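Local coordinates for type IV pilin structural subunit (Pseudomonas aeruginosa, PDB 3JYZ), which probably polymerises as the main subunit of type IV pili, the retractable surface filaments that Pseudomonas aeruginosa uses in adhesion and twitching motility, at residues 85-90 with 137-142; 10-15 with 144-149; 31-36 with 106-111; 93-98 with 112-117; 41-46 with 60-65. All coordinates share one frame; numbering follows the deposited sequence.

Overall arrangement
From the N terminus, contact 2 opens first on helix 4-28 and closes last, near the C terminus, so its loop encloses the other four. Contact 3 opens next, at the start of helix 33-49, and closes at the end of helix 103-109. Inside it, contact 5 joins helix 33-49 to strand 57-62 and closes before contacts 1 and 4 open. Both of these begin on strand 87-95 and cross contact 3; contact 4, which pairs that strand with 114-120, is nested inside contact 1, which reaches the loop after helix 125-129. Contacts 1 and 2 touch through Leu-88 and Val-11, and contacts 3 and 4 through Ile-94.

Contact 1 (85-90 with 137-142); sequences GNTLIL and AGSVPQ
Thr-87 and Ser-139 meet hydroxyl to hydroxyl, OG1 and OG lying 2.8 Å apart with either able to donate. In both residues the oxygen stands between its own backbone N and carbonyl carbon (chi1 69° in Thr-87, 64° in Ser-139), a shared choice that keeps each hydroxyl close to the main chain. Ser-139 OG also takes a weak bond from Asn-86 N, at 3.2 Å. The Asn-86 side chain itself starts away from the contact, its ND2 bound to Tyr-74 O. Next along the strand, Thr-87 O is gripped by two consecutive amides, Ser-139 N at 2.8 Å and Val-140 N at 3.0 Å, which approach from opposite faces of the carbonyl plane. Residues 137-142 belong to the disulfide-bounded D-region of the type IV pilin fold, between Cys-119 and Cys-149, and dock here at the beginning of strand 87-95. Beyond Thr-87 the same strand bonds to Thr-120 through Ile-89. The apolar branches sort themselves around this polar centre. Leu-88 leaves the backbone pointing away, yet its CD2 comes back to 3.9 Å from Val-140 CB, the two side chains crossing obliquely. Ile-89 lays CG1 against the peptide before Gly-138, 3.6 Å from Ala-137 O. At the other end Val-140 CA offers its hydrogen to Gly-85 O at 3.2 Å, and Pro-141 CD rests beside the same oxygen.

Contact 2 (10-15 with 144-149); sequences RVSEGL and FAPAQC. With SO4 (sulfate ion), chain B.
Ser-12 and Pro-146 bring the two backbones nearest, yet their CA atoms stay 6.5 Å apart, a spacing that is filled by side chains. In type IV pilins the N-terminal helix forms the spine of the subunit, and here a short stretch of it, 10-15, meets the last residues of the disulfide-bounded D-region. Pro-146 is the central piece, its ring carbons CB, CG and CD meeting Ser-12, Leu-15 and Val-11, with CG also beside Ser-12 OG. Its CD lies 3.7 Å from Val-11 CG1, which is held anti to the backbone N (chi1 174°), and the two side chains cross at about a right angle. Its CB comes up to Ser-12 OG at 3.6 Å, a van der Waals touch; that hydroxyl makes a weak bond to Arg-8 O. Its CG meets Leu-15 CD1 at 3.8 Å. That same methyl lies 3.9 Å from Cys-149 SG, the sulfur joined to Cys-119, which brings the helix up against the disulfide itself. Leu-88 of strand 87-95 packs on Val-11, Leu-15 and Cys-149. A sulfate ion, probably from the crystallisation liquor, is bound by Arg-8 and Arg-150 and takes a weak bond from Ala-147 N to its O3. Val-11 CG2, in turn, lies 3.5 Å from Phe-144 O, a carbonyl oxygen buried by the contact that finds no polar partner in the model.

Contact 3 (31-36 with 106-111); sequences ASTADL and AVAAGT
Val-107 sets its CG1 against the backbone of Ser-32 and Thr-33, and this one branch makes up the tight part of the contact. CG1 anti to the backbone N (chi1 175°) turns the methyl toward that backbone; it is modelled too close to Ser-32 C, so the detail of the meeting is doubtful. The other methyl of Val-107, CG2, packs instead on Ile-94 of strand 87-95. Toward solvent the touch is looser: Thr-33 OG1 comes to 3.6 Å from Ala-108 CA and 3.7 Å from Ala-108 CB, both residues being exposed. What meets here is the beginning of helix 33-49 and the end of helix 103-109, each finished off by its own bonds. Ser-32 is the N-cap, its CB pointing away from Val-107 and its OG accepting from Asp-35 N at 3.0 Å. At the other terminus Gly-110 has a positive phi of 75° and Thr-111 N returns to Ala-106 O at 2.9 Å, a Schellman motif. Beside the contact, Ala-31 O binds Arg-112 NH1. The cap and the Schellman bonds are each made within one segment; the two ends meet by van der Waals contact, which depends on fit more than on bond direction.

Contact 4 (93-98 with 112-117); sequences YINDGN and RGTIDW
Asn-95 O is gripped by Thr-114 N at 3.1 Å and by a water, with Gly-113 CA adding a C-H...O contact. The water oxygen lies 2.8 Å from Asn-95 O. The same water bonds to Thr-114 OG1, which lies between its backbone N and carbonyl carbon (chi1 45°) and alongside the Asn-95 side chain. In return Asn-95 N donates almost straight to Thr-114 O at 2.8 Å, completing an antiparallel hydrogen-bonded pair. Tyr-93 and Asp-116 form the next such pair, and Asp-116 O also sits at the edge of the tyrosine ring. Between them Ile-94 and Ile-115 make the non-hydrogen-bonded pair, CG1 to CG1 at 4.3 Å. Their face of the pilin sheet turns to the helices: Ile-94 packs on helix 103-109 and Ile-115 on Ile-25. The other face is more polar; there Asp-116 OD2 comes within 3.3 Å of Asn-95 CB while making a salt bridge to Arg-100, and Tyr-93 OH binds Thr-133 O. Past the strand, Asn-95 OD1 takes Gly-97 N and Asp-96 OD1 takes Asn-98 N, two successive Asx turns. The chemistry thus implies a division of labour: main-chain bonds fix the strand register, side-chain oxygens order the following turn, and Arg-100 would tend to keep Asp-116 ionised.

Contact 5 (41-46 with 60-65); sequences TTWNQQ and VLMDAG
Trp-43 donates from NE1 to Val-60 O at 2.8 Å, with an angle of 157° at the hydrogen. With CG anti to the backbone N (chi1 179°), the ring extends toward strand 57-62. The oxygen lies close to the indole plane, whereas the donor stands above the plane of the carbonyl. Alongside this bond the benzene part of the ring brings CZ2 to 4.1 Å from Val-60 CG1. Two residues on, at the selenomethionine Met-62, SE packs 3.7 Å from Trp-43 CB and 4.8 Å from the centre of the five-membered ring, an oblique Met-aromatic contact in which the two side chains cross at about a right angle. Asn-44 rests the end of its side chain on the backbone of Met-62, and its CB meets Leu-61 CD2 at 4.1 Å. In the second shell, Gln-46 NE2 sits 3.2 Å above one face of the indole, offset toward its rim, while bonding to Gly-51 O. Met-62 reaches Leu-36 and Ile-25, and Trp-43 reaches Ala-21. Leu-61 and, just past the strand, Asp-63 are backbone-bonded with Thr-71 and Val-69, and Asp-63 OD1 makes an Asx turn with Gly-65 N. A helix laid nearly antiparallel over a sheet strand, the axes 7.6 Å apart, is consistent here with the alpha-beta loop region that in type IV pilins follows the N-terminal helix.

Contact 1 (85-90 with 137-142)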
# COMPACT_ATOMS: atom_id res chain seq x y z
N GLY A 85 -7.36 -6.36 -13.14
CA GLY A 85 -6.50 -7.07 -12.21
C GLY A 85 -5.23 -6.32 -11.87
O GLY A 85 -4.14 -6.86 -11.97
N ASN A 86 -5.38 -5.05 -11.49
CA ASN A 86 -4.26 -4.11 -11.53
C ASN A 86 -3.96 -3.34 -10.26
O ASN A 86 -3.26 -2.32 -10.31
CB ASN A 86 -4.40 -3.17 -12.74
CG ASN A 86 -5.60 -2.26 -12.62
OD1 ASN A 86 -6.58 -2.59 -11.95
ND2 ASN A 86 -5.53 -1.09 -13.26
N THR A 87 -4.47 -3.80 -9.12
CA THR A 87 -4.21 -3.08 -7.88
C THR A 87 -3.54 -3.92 -6.81
O THR A 87 -3.76 -5.13 -6.71
CB THR A 87 -5.48 -2.45 -7.26
OG1 THR A 87 -6.34 -3.48 -6.76
CG2 THR A 87 -6.22 -1.61 -8.29
N LEU A 88 -2.71 -3.24 -6.03
CA LEU A 88 -2.18 -3.76 -4.78
C LEU A 88 -2.62 -2.85 -3.64
O LEU A 88 -2.78 -1.64 -3.84
CB LEU A 88 -0.65 -3.81 -4.82
CG LEU A 88 0.00 -4.78 -5.79
CD1 LEU A 88 1.53 -4.70 -5.67
CD2 LEU A 88 -0.50 -6.21 -5.54
N ILE A 89 -2.80 -3.43 -2.46
CA ILE A 89 -3.16 -2.68 -1.27
C ILE A 89 -2.03 -2.79 -0.25
O ILE A 89 -1.54 -3.89 0.02
CB ILE A 89 -4.45 -3.22 -0.63
CG1 ILE A 89 -5.57 -3.35 -1.67
CG2 ILE A 89 -4.85 -2.35 0.56
CD1 ILE A 89 -5.96 -2.05 -2.30
N LEU A 90 -1.60 -1.66 0.31
CA LEU A 90 -0.63 -1.64 1.39
C LEU A 90 -1.34 -1.13 2.65
O LEU A 90 -1.80 0.01 2.68
CB LEU A 90 0.56 -0.73 1.06
CG LEU A 90 1.22 -0.92 -0.31
CD1 LEU A 90 2.42 0.01 -0.49
CD2 LEU A 90 1.63 -2.35 -0.55
N ALA A 137 -8.56 -6.59 0.04
CA ALA A 137 -7.92 -7.34 -1.03
C ALA A 137 -7.56 -6.44 -2.20
O ALA A 137 -8.32 -5.54 -2.57
CB ALA A 137 -8.83 -8.47 -1.49
N GLY A 138 -6.40 -6.68 -2.79
CA GLY A 138 -6.05 -6.08 -4.06
C GLY A 138 -6.60 -6.92 -5.20
O GLY A 138 -7.46 -7.78 -4.99
N SER A 139 -6.08 -6.69 -6.41
CA SER A 139 -6.62 -7.36 -7.60
C SER A 139 -5.57 -7.90 -8.59
O SER A 139 -5.91 -8.61 -9.53
CB SER A 139 -7.63 -6.45 -8.31
OG SER A 139 -7.02 -5.27 -8.80
N VAL A 140 -4.30 -7.57 -8.40
CA VAL A 140 -3.26 -8.20 -9.22
C VAL A 140 -3.31 -9.72 -9.01
O VAL A 140 -3.28 -10.18 -7.87
CB VAL A 140 -1.86 -7.66 -8.85
CG1 VAL A 140 -0.77 -8.50 -9.48
CG2 VAL A 140 -1.72 -6.18 -9.28
N PRO A 141 -3.43 -10.51 -10.09
CA PRO A 141 -3.46 -11.97 -9.89
C PRO A 141 -2.17 -12.43 -9.22
O PRO A 141 -1.10 -11.87 -9.50
CB PRO A 141 -3.54 -12.52 -11.31
CG PRO A 141 -4.22 -11.40 -12.10
CD PRO A 141 -3.66 -10.14 -11.50
N GLN A 142 -2.26 -13.44 -8.36
CA GLN A 142 -1.12 -13.82 -7.54
C GLN A 142 0.12 -14.18 -8.36
O GLN A 142 1.23 -13.89 -7.95
CB GLN A 142 -1.50 -14.95 -6.58
CG GLN A 142 -1.79 -16.23 -7.29
CD GLN A 142 -2.51 -17.26 -6.45
OE1 GLN A 142 -2.60 -17.17 -5.22
NE2 GLN A 142 -3.04 -18.28 -7.12

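Contact 2 (10-15 with 144-149)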
# COMPACT_ATOMS: atom_id res chain seq x y z
N ARG A 10 7.86 -5.42 -13.01
CA ARG A 10 7.20 -4.13 -13.20
C ARG A 10 6.28 -3.78 -12.04
O ARG A 10 6.21 -2.63 -11.62
CB ARG A 10 6.49 -4.09 -14.55
CG ARG A 10 7.48 -4.14 -15.71
CD ARG A 10 6.82 -4.38 -17.05
NE ARG A 10 7.83 -4.57 -18.09
CZ ARG A 10 7.56 -4.86 -19.35
NH1 ARG A 10 6.31 -5.01 -19.76
NH2 ARG A 10 8.56 -5.01 -20.22
N VAL A 11 5.58 -4.78 -11.50
CA VAL A 11 4.77 -4.58 -10.30
C VAL A 11 5.65 -4.17 -9.11
O VAL A 11 5.28 -3.29 -8.33
CB VAL A 11 3.91 -5.83 -9.97
CG1 VAL A 11 3.20 -5.65 -8.64
CG2 VAL A 11 2.91 -6.09 -11.08
N SER A 12 6.83 -4.77 -8.99
CA SER A 12 7.77 -4.37 -7.94
C SER A 12 8.17 -2.90 -8.02
O SER A 12 8.37 -2.26 -6.98
CB SER A 12 9.02 -5.26 -7.96
OG SER A 12 8.73 -6.53 -7.41
N GLU A 13 8.30 -2.38 -9.21
CA GLU A 13 8.54 -0.96 -9.32
C GLU A 13 7.57 -0.11 -8.63
O GLU A 13 7.95 0.85 -8.08
CB GLU A 13 8.68 -0.55 -10.80
CG GLU A 13 9.94 -1.17 -11.37
CD GLU A 13 10.96 -0.17 -11.90
OE1 GLU A 13 12.13 -0.09 -11.38
OE2 GLU A 13 10.57 0.53 -12.90
N GLY A 14 6.28 -0.46 -8.69
CA GLY A 14 5.23 0.27 -7.99
C GLY A 14 5.41 0.29 -6.49
O GLY A 14 5.09 1.27 -5.82
N LEU A 15 5.92 -0.81 -5.94
CA LEU A 15 6.15 -0.87 -4.51
C LEU A 15 7.22 0.14 -4.12
O LEU A 15 7.10 0.81 -3.10
CB LEU A 15 6.55 -2.29 -4.10
CG LEU A 15 5.41 -3.31 -4.26
CD1 LEU A 15 5.92 -4.71 -3.96
CD2 LEU A 15 4.25 -2.96 -3.34
N PHE A 144 1.29 -12.81 -10.80
CA PHE A 144 1.92 -11.59 -11.31
C PHE A 144 2.39 -10.68 -10.18
O PHE A 144 2.86 -9.56 -10.43
CB PHE A 144 0.93 -10.83 -12.19
CG PHE A 144 0.56 -11.55 -13.46
CD1 PHE A 144 1.53 -12.06 -14.30
CD2 PHE A 144 -0.77 -11.68 -13.82
CE1 PHE A 144 1.18 -12.70 -15.47
CE2 PHE A 144 -1.13 -12.33 -14.99
CZ PHE A 144 -0.15 -12.84 -15.81
N ALA A 145 2.24 -11.14 -8.95
CA ALA A 145 2.64 -10.34 -7.79
C ALA A 145 3.94 -10.85 -7.19
O ALA A 145 4.16 -12.06 -7.14
CB ALA A 145 1.54 -10.37 -6.75
N PRO A 146 4.79 -9.93 -6.72
CA PRO A 146 6.00 -10.38 -6.03
C PRO A 146 5.64 -11.03 -4.70
O PRO A 146 4.53 -10.84 -4.20
CB PRO A 146 6.79 -9.09 -5.81
CG PRO A 146 5.74 -8.02 -5.74
CD PRO A 146 4.64 -8.46 -6.69
N ALA A 147 6.56 -11.79 -4.12
CA ALA A 147 6.29 -12.60 -2.94
C ALA A 147 5.57 -11.90 -1.77
O ALA A 147 4.65 -12.48 -1.17
CB ALA A 147 7.59 -13.26 -2.45
N GLN A 148 5.97 -10.69 -1.44
CA GLN A 148 5.39 -10.07 -0.25
C GLN A 148 3.92 -9.69 -0.43
O GLN A 148 3.25 -9.36 0.55
CB GLN A 148 6.18 -8.85 0.20
CG GLN A 148 6.14 -7.69 -0.75
CD GLN A 148 7.28 -7.75 -1.74
OE1 GLN A 148 7.57 -8.79 -2.33
NE2 GLN A 148 7.94 -6.61 -1.93
N CYS A 149 3.42 -9.77 -1.66
CA CYS A 149 2.04 -9.42 -1.96
C CYS A 149 1.15 -10.57 -2.36
O CYS A 149 0.04 -10.36 -2.59
CB CYS A 149 1.97 -8.42 -3.09
SG CYS A 149 2.93 -6.86 -2.79
S SO4 B . 9.23 -13.85 -6.38
O1 SO4 B . 9.66 -13.96 -7.93
O2 SO4 B . 10.38 -13.37 -5.74
O3 SO4 B . 8.12 -13.01 -6.38
O4 SO4 B . 8.95 -15.22 -6.01

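Contact 3 (31-36 with 106-111)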
# COMPACT_ATOMS: atom_id res chain seq x y z
N ALA A 31 1.50 10.65 14.47
CA ALA A 31 1.50 11.14 15.85
C ALA A 31 0.08 11.34 16.36
O ALA A 31 -0.16 11.33 17.57
CB ALA A 31 2.30 12.44 15.96
N SER A 32 -0.86 11.50 15.44
CA SER A 32 -2.26 11.78 15.79
C SER A 32 -3.15 11.60 14.57
O SER A 32 -2.66 11.56 13.44
CB SER A 32 -2.39 13.22 16.28
OG SER A 32 -2.21 14.12 15.20
N THR A 33 -4.45 11.50 14.81
CA THR A 33 -5.42 11.41 13.73
C THR A 33 -5.34 12.65 12.84
O THR A 33 -5.42 12.54 11.61
CB THR A 33 -6.85 11.25 14.26
OG1 THR A 33 -6.97 9.98 14.90
CG2 THR A 33 -7.87 11.33 13.12
N ALA A 34 -5.16 13.81 13.45
CA ALA A 34 -5.01 15.06 12.70
C ALA A 34 -3.82 15.02 11.75
O ALA A 34 -3.92 15.48 10.61
CB ALA A 34 -4.89 16.25 13.66
N ASP A 35 -2.70 14.46 12.21
CA ASP A 35 -1.50 14.35 11.39
C ASP A 35 -1.70 13.36 10.25
O ASP A 35 -1.27 13.60 9.12
CB ASP A 35 -0.30 13.91 12.22
CG ASP A 35 0.27 15.02 13.09
OD1 ASP A 35 -0.24 16.15 13.03
OD2 ASP A 35 1.24 14.74 13.82
N LEU A 36 -2.34 12.23 10.55
CA LEU A 36 -2.61 11.23 9.52
C LEU A 36 -3.53 11.80 8.45
O LEU A 36 -3.41 11.48 7.26
CB LEU A 36 -3.24 9.99 10.16
CG LEU A 36 -3.63 8.84 9.22
CD1 LEU A 36 -2.50 8.43 8.28
CD2 LEU A 36 -4.11 7.65 10.05
N ALA A 106 -4.70 2.79 16.08
CA ALA A 106 -3.57 3.05 16.96
C ALA A 106 -3.28 4.54 17.13
O ALA A 106 -3.02 5.00 18.25
CB ALA A 106 -2.34 2.33 16.44
N VAL A 107 -3.35 5.21 16.06
CA VAL A 107 -3.06 6.64 16.15
C VAL A 107 -4.14 7.36 16.96
O VAL A 107 -3.83 8.27 17.73
CB VAL A 107 -2.85 7.32 14.78
CG1 VAL A 107 -2.68 8.83 14.95
CG2 VAL A 107 -1.69 6.70 14.03
N ALA A 108 -5.33 7.05 16.80
CA ALA A 108 -6.42 7.64 17.58
C ALA A 108 -6.23 7.38 19.07
O ALA A 108 -6.55 8.24 19.90
CB ALA A 108 -7.76 7.10 17.13
N ALA A 109 -5.71 6.21 19.41
CA ALA A 109 -5.50 5.82 20.80
C ALA A 109 -4.19 6.37 21.38
O ALA A 109 -3.96 6.27 22.59
CB ALA A 109 -5.53 4.31 20.93
N GLY A 110 -3.34 6.92 20.53
CA GLY A 110 -2.04 7.40 20.96
C GLY A 110 -1.05 6.27 21.22
O GLY A 110 -0.07 6.45 21.94
N THR A 111 -1.30 5.11 20.62
CA THR A 111 -0.45 3.95 20.83
C THR A 111 0.89 4.15 20.13
O THR A 111 0.94 4.36 18.92
CB THR A 111 -1.09 2.67 20.30
OG1 THR A 111 -2.38 2.50 20.90
CG2 THR A 111 -0.23 1.46 20.64

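Contact 4 (93-98 with 112-117)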
# COMPACT_ATOMS: atom_id res chain seq x y z
N TYR A 93 0.06 -0.89 10.11
CA TYR A 93 -0.25 -1.27 11.48
C TYR A 93 0.80 -0.70 12.41
O TYR A 93 1.95 -0.53 12.03
CB TYR A 93 -0.26 -2.79 11.63
CG TYR A 93 -1.31 -3.45 10.78
CD1 TYR A 93 -1.11 -3.63 9.41
CD2 TYR A 93 -2.52 -3.86 11.33
CE1 TYR A 93 -2.08 -4.20 8.63
CE2 TYR A 93 -3.50 -4.44 10.54
CZ TYR A 93 -3.27 -4.61 9.18
OH TYR A 93 -4.25 -5.19 8.39
N ILE A 94 0.41 -0.38 13.64
CA ILE A 94 1.40 -0.05 14.65
C ILE A 94 1.66 -1.26 15.52
O ILE A 94 0.73 -1.91 15.99
CB ILE A 94 0.99 1.17 15.49
CG1 ILE A 94 1.28 2.45 14.71
CG2 ILE A 94 1.76 1.19 16.81
CD1 ILE A 94 0.68 3.69 15.29
N ASN A 95 2.95 -1.55 15.68
CA ASN A 95 3.45 -2.64 16.50
C ASN A 95 4.00 -2.06 17.80
O ASN A 95 4.97 -1.31 17.78
CB ASN A 95 4.57 -3.34 15.73
CG ASN A 95 5.37 -4.29 16.60
OD1 ASN A 95 4.87 -4.81 17.59
ND2 ASN A 95 6.63 -4.52 16.21
N ASP A 96 3.37 -2.41 18.91
CA ASP A 96 3.80 -1.90 20.22
C ASP A 96 4.82 -2.82 20.90
O ASP A 96 5.15 -2.63 22.07
CB ASP A 96 2.59 -1.66 21.13
CG ASP A 96 1.94 -2.96 21.61
OD1 ASP A 96 2.34 -4.05 21.16
OD2 ASP A 96 1.01 -2.89 22.45
N GLY A 97 5.30 -3.82 20.17
CA GLY A 97 6.26 -4.76 20.70
C GLY A 97 5.57 -6.10 20.81
O GLY A 97 6.19 -7.15 20.62
N ASN A 98 4.27 -6.06 21.10
CA ASN A 98 3.51 -7.26 21.45
C ASN A 98 2.33 -7.57 20.54
O ASN A 98 1.98 -8.74 20.33
CB ASN A 98 2.97 -7.13 22.87
CG ASN A 98 4.07 -7.07 23.92
OD1 ASN A 98 4.22 -6.07 24.62
ND2 ASN A 98 4.84 -8.15 24.03
N ARG A 112 1.97 4.03 20.87
CA ARG A 112 3.26 4.28 20.31
C ARG A 112 3.91 2.96 19.84
O ARG A 112 3.67 1.97 20.36
CB ARG A 112 4.18 5.02 21.29
CG ARG A 112 3.85 6.48 21.63
CD ARG A 112 3.23 7.30 20.48
NE ARG A 112 2.85 8.64 20.96
CZ ARG A 112 1.91 9.42 20.44
NH1 ARG A 112 1.26 9.08 19.36
NH2 ARG A 112 1.66 10.58 21.02
N GLY A 113 4.72 3.03 18.83
CA GLY A 113 5.37 1.85 18.30
C GLY A 113 5.88 2.11 16.90
O GLY A 113 5.92 3.25 16.44
N THR A 114 6.27 1.04 16.22
CA THR A 114 6.78 1.15 14.87
C THR A 114 5.69 0.72 13.88
O THR A 114 4.73 0.06 14.27
CB THR A 114 8.03 0.29 14.68
OG1 THR A 114 7.81 -0.99 15.28
CG2 THR A 114 9.23 0.95 15.36
N ILE A 115 5.84 1.12 12.63
CA ILE A 115 4.81 0.85 11.63
C ILE A 115 5.18 -0.33 10.73
O ILE A 115 6.27 -0.38 10.16
CB ILE A 115 4.55 2.10 10.77
CG1 ILE A 115 4.20 3.29 11.68
CG2 ILE A 115 3.46 1.83 9.73
CD1 ILE A 115 3.92 4.58 10.95
N ASP A 116 4.26 -1.29 10.64
CA ASP A 116 4.43 -2.47 9.81
C ASP A 116 3.43 -2.38 8.66
O ASP A 116 2.32 -1.89 8.83
CB ASP A 116 4.15 -3.75 10.61
CG ASP A 116 5.12 -3.95 11.76
OD1 ASP A 116 6.24 -3.42 11.71
OD2 ASP A 116 4.73 -4.66 12.72
N TRP A 117 3.83 -2.86 7.49
CA TRP A 117 2.97 -2.81 6.32
C TRP A 117 2.72 -4.20 5.77
O TRP A 117 3.64 -5.01 5.63
CB TRP A 117 3.61 -1.95 5.24
CG TRP A 117 3.65 -0.49 5.56
CD1 TRP A 117 4.63 0.17 6.25
CD2 TRP A 117 2.68 0.49 5.19
NE1 TRP A 117 4.32 1.52 6.34
CE2 TRP A 117 3.12 1.73 5.69
CE3 TRP A 117 1.48 0.44 4.48
CZ2 TRP A 117 2.40 2.91 5.51
CZ3 TRP A 117 0.76 1.61 4.29
CH2 TRP A 117 1.22 2.82 4.81
O HOH W 1 7.75 -1.85 17.89

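Contact 5 (41-46 with 60-65)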
# COMPACT_ATOMS: atom_id res chain seq x y z
N THR A 41 -3.90 14.17 2.89
CA THR A 41 -4.13 15.27 1.96
C THR A 41 -2.86 15.66 1.21
O THR A 41 -2.89 15.85 -0.01
CB THR A 41 -4.68 16.48 2.72
OG1 THR A 41 -5.97 16.14 3.25
CG2 THR A 41 -4.83 17.68 1.79
N THR A 42 -1.75 15.78 1.93
CA THR A 42 -0.48 16.16 1.33
C THR A 42 -0.05 15.16 0.27
O THR A 42 0.30 15.53 -0.85
CB THR A 42 0.61 16.25 2.41
OG1 THR A 42 0.22 17.25 3.37
CG2 THR A 42 1.95 16.62 1.80
N TRP A 43 -0.07 13.87 0.63
CA TRP A 43 0.35 12.84 -0.31
C TRP A 43 -0.51 12.83 -1.58
O TRP A 43 -0.00 12.83 -2.70
CB TRP A 43 0.33 11.44 0.33
CG TRP A 43 0.74 10.42 -0.69
CD1 TRP A 43 -0.08 9.67 -1.47
CD2 TRP A 43 2.07 10.11 -1.07
NE1 TRP A 43 0.67 8.88 -2.32
CE2 TRP A 43 1.99 9.14 -2.09
CE3 TRP A 43 3.33 10.55 -0.65
CZ2 TRP A 43 3.13 8.60 -2.69
CZ3 TRP A 43 4.46 10.02 -1.25
CH2 TRP A 43 4.35 9.05 -2.26
N ASN A 44 -1.83 12.80 -1.38
CA ASN A 44 -2.76 12.61 -2.50
C ASN A 44 -2.73 13.76 -3.50
O ASN A 44 -3.09 13.57 -4.65
CB ASN A 44 -4.18 12.36 -2.00
CG ASN A 44 -4.36 10.98 -1.39
OD1 ASN A 44 -5.37 10.70 -0.72
ND2 ASN A 44 -3.41 10.10 -1.64
N GLN A 45 -2.28 14.94 -3.07
CA GLN A 45 -2.25 16.11 -3.95
C GLN A 45 -1.13 16.04 -4.97
O GLN A 45 -1.20 16.68 -6.01
CB GLN A 45 -2.17 17.41 -3.13
CG GLN A 45 -3.37 17.52 -2.23
CD GLN A 45 -3.60 18.90 -1.64
OE1 GLN A 45 -4.75 19.35 -1.55
NE2 GLN A 45 -2.53 19.56 -1.22
N GLN A 46 -0.13 15.24 -4.65
CA GLN A 46 1.02 15.05 -5.53
C GLN A 46 0.63 14.49 -6.88
O GLN A 46 -0.37 13.91 -6.98
CB GLN A 46 2.04 14.12 -4.86
CG GLN A 46 2.58 14.66 -3.54
CD GLN A 46 3.45 13.69 -2.80
OE1 GLN A 46 4.04 14.04 -1.83
NE2 GLN A 46 3.51 12.48 -3.26
N VAL A 60 -0.81 6.11 -6.79
CA VAL A 60 -0.50 5.57 -5.48
C VAL A 60 -1.25 6.48 -4.52
O VAL A 60 -0.81 7.60 -4.27
CB VAL A 60 1.01 5.65 -5.19
CG1 VAL A 60 1.33 5.09 -3.81
CG2 VAL A 60 1.80 4.91 -6.28
N LEU A 61 -2.39 6.02 -4.02
CA LEU A 61 -3.27 6.91 -3.27
C LEU A 61 -3.56 6.39 -1.87
O LEU A 61 -3.83 5.20 -1.67
CB LEU A 61 -4.59 7.11 -4.03
CG LEU A 61 -4.47 8.01 -5.27
CD1 LEU A 61 -5.73 7.90 -6.11
CD2 LEU A 61 -4.20 9.46 -4.89
N MSE A 62 -3.54 7.31 -0.90
CA MSE A 62 -3.96 6.98 0.46
C MSE A 62 -5.47 7.10 0.58
O MSE A 62 -6.09 7.98 -0.00
CB MSE A 62 -3.28 7.91 1.45
CG MSE A 62 -1.79 7.71 1.53
SE MSE A 62 -0.91 8.93 2.75
CE MSE A 62 -1.73 8.40 4.42
N ASP A 63 -6.06 6.19 1.34
CA ASP A 63 -7.50 6.15 1.51
C ASP A 63 -8.05 7.54 1.87
O ASP A 63 -7.53 8.19 2.77
CB ASP A 63 -7.83 5.14 2.59
CG ASP A 63 -9.31 4.96 2.79
OD1 ASP A 63 -9.90 5.75 3.56
OD2 ASP A 63 -9.88 4.02 2.21
N ALA A 64 -9.10 7.97 1.18
CA ALA A 64 -9.63 9.31 1.39
C ALA A 64 -10.26 9.48 2.77
O ALA A 64 -10.43 10.60 3.25
CB ALA A 64 -10.64 9.68 0.29
N GLY A 65 -10.58 8.36 3.41
CA GLY A 65 -11.13 8.37 4.76
C GLY A 65 -10.05 8.37 5.83
O GLY A 65 -10.33 8.11 7.00